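Local coordinates for putative major capsid protein (Cafeteriavirus-dependent mavirus, PDB 6G43), which probably builds the virus's icosahedral shell as a double jelly-roll capsomer subunit, packing with two further copies into a trimer, at the interface of chains A and B. Sequence-based numbering; all coordinates share one arbitrary frame. Chains: chain A/B, Putative major capsid protein.

The interface of chains A and B. Residues chain A 18, 21, 23; chain B 37, 68, 221, 273, 276, 279.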
loop_
_atom_site.group_PDB
_atom_site.type_symbol
_atom_site.label_atom_id
_atom_site.label_comp_id
_atom_site.label_asym_id
_atom_site.label_seq_id
_atom_site.Cartn_x
_atom_site.Cartn_y
_atom_site.Cartn_z
ATOM N N PRO A 18 12.860 -9.648 20.658
ATOM C CA PRO A 18 11.489 -9.352 20.215
ATOM C C PRO A 18 10.610 -8.691 21.278
ATOM O O PRO A 18 10.803 -8.916 22.476
ATOM C CB PRO A 18 10.918 -10.732 19.859
ATOM C CG PRO A 18 12.092 -11.610 19.652
ATOM C CD PRO A 18 13.165 -11.088 20.554
ATOM N N TYR A 21 8.843 -10.656 24.232
ATOM C CA TYR A 21 9.502 -10.851 25.533
ATOM C C TYR A 21 9.297 -9.698 26.526
ATOM O O TYR A 21 9.585 -9.863 27.711
ATOM C CB TYR A 21 11.006 -11.135 25.366
ATOM C CG TYR A 21 11.358 -12.508 24.809
ATOM C CD1 TYR A 21 10.681 -13.667 25.215
ATOM C CD2 TYR A 21 12.408 -12.654 23.899
ATOM C CE1 TYR A 21 11.020 -14.914 24.707
ATOM C CE2 TYR A 21 12.756 -13.898 23.387
ATOM C CZ TYR A 21 12.059 -15.025 23.794
ATOM O OH TYR A 21 12.400 -16.260 23.292
ATOM N N TRP A 23 6.955 -8.786 28.521
ATOM C CA TRP A 23 5.760 -9.473 29.030
ATOM C C TRP A 23 4.745 -8.455 29.556
ATOM O O TRP A 23 5.124 -7.570 30.323
ATOM C CB TRP A 23 6.114 -10.446 30.167
ATOM C CG TRP A 23 7.214 -11.424 29.855
ATOM C CD1 TRP A 23 8.519 -11.329 30.242
ATOM C CD2 TRP A 23 7.105 -12.638 29.102
ATOM N NE1 TRP A 23 9.233 -12.403 29.771
ATOM C CE2 TRP A 23 8.391 -13.224 29.071
ATOM C CE3 TRP A 23 6.050 -13.287 28.448
ATOM C CZ2 TRP A 23 8.650 -14.431 28.410
ATOM C CZ3 TRP A 23 6.309 -14.492 27.790
ATOM C CH2 TRP A 23 7.601 -15.047 27.779
ATOM N N ILE B 37 13.075 -15.583 18.759
ATOM C CA ILE B 37 12.305 -16.814 18.849
ATOM C C ILE B 37 12.794 -17.711 17.707
ATOM O O ILE B 37 12.592 -17.365 16.542
ATOM C CB ILE B 37 10.786 -16.545 18.745
ATOM C CG1 ILE B 37 10.320 -15.700 19.938
ATOM C CG2 ILE B 37 9.998 -17.853 18.708
ATOM C CD1 ILE B 37 8.937 -15.105 19.779
ATOM N N LEU B 68 8.297 -22.477 26.946
ATOM C CA LEU B 68 7.483 -21.510 26.204
ATOM C C LEU B 68 6.827 -22.142 24.985
ATOM O O LEU B 68 7.471 -22.885 24.245
ATOM C CB LEU B 68 8.329 -20.313 25.759
ATOM C CG LEU B 68 9.021 -19.495 26.856
ATOM C CD1 LEU B 68 9.689 -18.276 26.237
ATOM C CD2 LEU B 68 8.051 -19.069 27.950
ATOM N N PRO B 221 4.248 -15.578 23.938
ATOM C CA PRO B 221 4.059 -17.015 24.163
ATOM C C PRO B 221 3.427 -17.363 25.511
ATOM O O PRO B 221 3.415 -16.538 26.431
ATOM C CB PRO B 221 5.485 -17.568 24.090
ATOM C CG PRO B 221 6.346 -16.441 24.524
ATOM C CD PRO B 221 5.671 -15.197 24.028
ATOM N N TRP B 273 10.007 -23.784 22.907
ATOM C CA TRP B 273 11.415 -23.470 23.167
ATOM C C TRP B 273 11.680 -23.024 24.604
ATOM O O TRP B 273 10.764 -22.623 25.328
ATOM C CB TRP B 273 11.909 -22.402 22.180
ATOM C CG TRP B 273 11.367 -21.007 22.402
ATOM C CD1 TRP B 273 12.011 -19.966 23.005
ATOM C CD2 TRP B 273 10.085 -20.507 22.002
ATOM N NE1 TRP B 273 11.211 -18.849 23.013
ATOM C CE2 TRP B 273 10.022 -19.152 22.404
ATOM C CE3 TRP B 273 8.981 -21.069 21.347
ATOM C CZ2 TRP B 273 8.894 -18.352 22.174
ATOM C CZ3 TRP B 273 7.859 -20.269 21.115
ATOM C CH2 TRP B 273 7.827 -18.928 21.529
ATOM N N PRO B 276 15.351 -17.737 26.916
ATOM C CA PRO B 276 16.762 -17.382 27.089
ATOM C C PRO B 276 17.007 -16.668 28.420
ATOM O O PRO B 276 16.132 -15.951 28.906
ATOM C CB PRO B 276 17.034 -16.450 25.907
ATOM C CG PRO B 276 15.721 -15.805 25.636
ATOM C CD PRO B 276 14.676 -16.837 25.961
ATOM N N ILE B 279 16.941 -12.324 28.892
ATOM C CA ILE B 279 15.727 -11.546 29.216
ATOM C C ILE B 279 15.369 -11.506 30.713
ATOM O O ILE B 279 14.472 -10.760 31.112
ATOM C CB ILE B 279 14.485 -11.986 28.391
ATOM C CG1 ILE B 279 14.079 -13.440 28.667
ATOM C CG2 ILE B 279 14.743 -11.783 26.905
ATOM C CD1 ILE B 279 12.650 -13.749 28.275
#
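The N-terminal arm of chain A, here the 3-10 helix 19-21 and the loop after it, lies on chain B and sets two aromatic side chains against it, a contact between two copies in the trimeric assembly of this double jelly-roll major capsid protein. A:Tyr21 enters a pocket lined by B:Ile37, B:Leu68, B:Trp273, B:Pro276 and B:Ile279, and loses 72 Å² of surface there. Its CG is anti to the carbonyl carbon (chi1 -72°), which turns the ring toward chain B and brings its phenol oxygen to B:Trp273. The indole N-H of B:Trp273, at the end of strand 264-273, donates to the phenol oxygen: NE1 to OH of A:Tyr21 is 2.9 Å, with 151° at the hydrogen. NE1 lies in the plane of the tyrosine ring, whereas OH stands 19° out of the indole plane. The indole is itself held between neighbours of its own chain, CB of B:Leu68 over the centre of one face and CG2 of B:Ile37 nearer the rim of the other, which should limit its rotation. Around the phenol, B:Pro276 brings CD to 3.6 Å from OH of A:Tyr21. B:Ile279 crosses the tyrosine at about a right angle, touching it with two branches: CD1 is 3.6 Å from CD1 of A:Tyr21, while CG2 sits 3.9 Å from CD2 of the same ring. A:Trp23 packs beside this site; its CH2 lies 3.8 Å from CG of B:Pro221. B:Leu68 bridges the two aromatics, CD1 reaching CE1 of A:Tyr21 at 3.9 Å and CD2 reaching CH2 of A:Trp23 at 4.1 Å.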